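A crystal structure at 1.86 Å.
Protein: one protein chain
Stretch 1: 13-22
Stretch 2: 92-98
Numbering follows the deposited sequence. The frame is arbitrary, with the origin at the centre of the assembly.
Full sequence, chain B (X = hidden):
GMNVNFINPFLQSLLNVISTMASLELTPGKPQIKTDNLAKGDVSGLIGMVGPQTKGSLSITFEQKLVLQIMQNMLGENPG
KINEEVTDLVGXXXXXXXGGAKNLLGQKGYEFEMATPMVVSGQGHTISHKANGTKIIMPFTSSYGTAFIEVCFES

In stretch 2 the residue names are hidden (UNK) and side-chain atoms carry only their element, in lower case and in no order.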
# COMPACT_ATOMS: atom_id res chain seq x y z
N SER B 13 -18.32 -6.31 4.37
CA SER B 13 -18.38 -5.11 3.56
C SER B 13 -18.00 -5.42 2.10
O SER B 13 -18.63 -4.88 1.20
CB SER B 13 -17.52 -3.95 4.14
OG SER B 13 -17.97 -3.67 5.46
N LEU B 14 -16.98 -6.25 1.88
CA LEU B 14 -16.57 -6.62 0.53
C LEU B 14 -17.71 -7.40 -0.12
O LEU B 14 -18.02 -7.16 -1.28
CB LEU B 14 -15.28 -7.46 0.55
CG LEU B 14 -14.76 -7.90 -0.84
CD1 LEU B 14 -14.37 -6.68 -1.77
CD2 LEU B 14 -13.63 -8.91 -0.71
N LEU B 15 -18.31 -8.32 0.61
CA LEU B 15 -19.38 -9.14 0.04
C LEU B 15 -20.57 -8.23 -0.30
O LEU B 15 -21.23 -8.40 -1.33
CB LEU B 15 -19.79 -10.28 0.97
CG LEU B 15 -18.80 -11.43 1.20
CD1 LEU B 15 -19.53 -12.51 2.02
CD2 LEU B 15 -18.23 -11.99 -0.12
N ASN B 16 -20.83 -7.24 0.53
CA ASN B 16 -21.83 -6.21 0.16
C ASN B 16 -21.58 -5.53 -1.17
O ASN B 16 -22.48 -5.41 -1.98
CB ASN B 16 -21.93 -5.11 1.24
CG ASN B 16 -22.67 -5.54 2.43
OD1 ASN B 16 -23.30 -6.58 2.44
ND2 ASN B 16 -22.56 -4.75 3.50
N VAL B 17 -20.36 -5.05 -1.39
CA VAL B 17 -20.04 -4.35 -2.62
C VAL B 17 -20.11 -5.30 -3.83
O VAL B 17 -20.84 -5.04 -4.79
CB VAL B 17 -18.66 -3.67 -2.52
CG1 VAL B 17 -18.29 -2.98 -3.82
CG2 VAL B 17 -18.67 -2.63 -1.37
N ILE B 18 -19.42 -6.43 -3.74
CA ILE B 18 -19.26 -7.33 -4.89
C ILE B 18 -20.53 -8.13 -5.18
O ILE B 18 -21.02 -8.15 -6.32
CB ILE B 18 -18.03 -8.23 -4.69
CG1 ILE B 18 -16.78 -7.39 -4.42
CG2 ILE B 18 -17.82 -9.12 -5.91
CD1 ILE B 18 -16.46 -6.33 -5.49
N SER B 19 -21.10 -8.74 -4.16
CA SER B 19 -22.26 -9.58 -4.36
C SER B 19 -23.50 -8.80 -4.69
O SER B 19 -24.23 -9.22 -5.58
CB SER B 19 -22.47 -10.55 -3.18
OG SER B 19 -21.34 -11.43 -3.07
N THR B 20 -23.76 -7.66 -4.04
CA THR B 20 -24.91 -6.85 -4.44
C THR B 20 -24.58 -5.83 -5.52
O THR B 20 -25.14 -5.90 -6.60
CB THR B 20 -25.66 -6.17 -3.26
OG1 THR B 20 -25.06 -4.90 -2.97
CG2 THR B 20 -25.66 -7.06 -2.03
N MSE B 21 -23.67 -4.89 -5.26
CA MSE B 21 -23.40 -3.82 -6.24
C MSE B 21 -22.78 -4.35 -7.56
O MSE B 21 -22.94 -3.74 -8.63
CB MSE B 21 -22.52 -2.70 -5.64
CG MSE B 21 -23.25 -1.53 -4.92
SE MSE B 21 -22.00 -0.63 -3.70
CE MSE B 21 -23.19 -0.35 -2.17
N ALA B 22 -22.05 -5.46 -7.49
CA ALA B 22 -21.44 -6.06 -8.68
C ALA B 22 -22.13 -7.35 -9.13
O ALA B 22 -21.65 -8.00 -10.07
CB ALA B 22 -19.91 -6.28 -8.48
N UNK B 92 -12.01 2.94 -5.15
CA UNK B 92 -13.36 3.17 -4.59
C UNK B 92 -13.88 1.96 -3.86
O UNK B 92 -14.46 2.10 -2.79
c UNK B 92 -14.37 3.61 -5.67
c UNK B 92 -14.14 5.02 -6.17
c UNK B 92 -14.18 6.05 -5.00
o UNK B 92 -15.03 5.90 -4.09
o UNK B 92 -13.32 6.96 -4.95
N UNK B 93 -13.63 0.77 -4.37
CA UNK B 93 -13.98 -0.45 -3.64
C UNK B 93 -13.25 -0.49 -2.31
O UNK B 93 -13.84 -0.81 -1.26
c UNK B 93 -14.26 -2.97 -6.63
c UNK B 93 -13.78 -3.00 -3.58
c UNK B 93 -14.59 -1.83 -5.68
c UNK B 93 -13.66 -1.76 -4.46
N UNK B 94 -11.96 -0.15 -2.34
CA UNK B 94 -11.17 -0.12 -1.10
C UNK B 94 -11.76 0.84 -0.06
O UNK B 94 -11.87 0.49 1.16
o UNK B 94 -9.16 -0.70 -2.30
c UNK B 94 -9.71 0.25 -1.40
c UNK B 94 -8.88 0.25 -0.14
N UNK B 95 -12.14 2.04 -0.51
CA UNK B 95 -12.75 3.00 0.40
C UNK B 95 -14.07 2.48 0.97
O UNK B 95 -14.35 2.68 2.16
n UNK B 95 -11.87 6.15 -1.31
c UNK B 95 -11.93 5.28 -0.25
o UNK B 95 -11.12 5.29 0.68
c UNK B 95 -13.05 4.32 -0.30
N UNK B 96 -14.90 1.82 0.15
CA UNK B 96 -16.19 1.33 0.65
C UNK B 96 -16.05 0.13 1.59
O UNK B 96 -16.80 0.04 2.55
se UNK B 96 -18.88 1.62 -2.64
c UNK B 96 -17.50 2.16 -1.33
c UNK B 96 -17.72 0.78 -3.91
c UNK B 96 -17.15 0.98 -0.51
N UNK B 97 -15.11 -0.78 1.32
CA UNK B 97 -14.83 -1.91 2.23
C UNK B 97 -14.36 -1.41 3.61
O UNK B 97 -14.86 -1.82 4.68
c UNK B 97 -13.33 -3.97 2.62
c UNK B 97 -13.81 -2.88 1.59
c UNK B 97 -14.45 -3.52 0.35
N UNK B 98 -13.39 -0.50 3.57
CA UNK B 98 -12.78 0.06 4.78
C UNK B 98 -13.75 0.91 5.52
O UNK B 98 -13.84 0.85 6.74
c UNK B 98 -10.72 1.27 5.73
c UNK B 98 -11.56 0.90 4.42
o UNK B 98 -10.72 0.14 3.54

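Position 92 carries three side-chain carbons in an unbranched run, the last bearing two oxygens, and none of these atoms makes contact with stretch 1. That carboxylate after two methylenes identifies glutamate, Glu92, which is exposed.

Position 93 has four carbons, forked at the first, with one arm two carbons long, and these carbons meet the side chains of Leu14, Val17 and Ile18. Fork and unequal arms together define isoleucine, and chi1 of -67° (m) with chi2 of 173° (t) is a relaxed conformation for it. The CA-to-CB bond of Ile93 points toward stretch 1: CG2 lies 4.1 Å from Leu14 CD1, CG1 4.3 Å from Val17 CG1, and CD1 4.2 Å from Ile18 CD1.

At position 94 the first carbon bears one oxygen and one further carbon, and the group makes no contact with stretch 1. The pattern is that of threonine. The CA-to-CB bond of Thr94 points away from stretch 1.

Position 95 has two carbons, the second holding one oxygen and one nitrogen, all out of reach of stretch 1. This terminal amide one methylene from the backbone is that of asparagine, Asn95.

Position 96 is an unbranched chain of two carbons, selenium and a terminal carbon; the terminal carbon touches Val17 and the selenium that of Met21, a selenomethionine. The chain is hence selenomethionine too, Met96. Its CA-to-CB bond points toward stretch 1, with CE 3.8 Å from Val17 CG1 and SE 4.0 Å from Met21 SE.

Position 97 has three carbons, one carrying the other two, and one fork carbon packs against Leu14. A symmetric fork means valine. Although the CA-to-CB bond of Val97 runs sideways, its CG2 sits 3.8 Å from both Leu14 CA and Leu14 CD1. The backbone also comes close, with Val97 O 3.5 Å from Ser13 CB.

Position 98 repeats the one-oxygen, one-carbon fork, again without contact to stretch 1, and is threonine. The CA-to-CB bond of Thr98 points away, and its OG1 donates a hydrogen bond to Thr94 O at 2.7 Å, within its own helix.

The contact is a packing of two helices whose N-to-C directions differ by 133° and whose axes approach to 8.8 Å. The CA atoms of Ser13 and Val97 are 5.0 Å apart, against 7.3 Å between those of Val17 and Ile93, so the backbones are closer at the Ser13 pair, where a small side chain faces the other helix. Around the Val17 pair the wider gap is bridged by aliphatic side chains, and the two selenomethionines extend the apolar contact at the exposed margin. No hydrogen bond crosses between the stretches; the 339 Å² buried, summed over both sides, is held by van der Waals contact and the exclusion of water from apolar groups.

Stretch 2 92-98: EITNMVT
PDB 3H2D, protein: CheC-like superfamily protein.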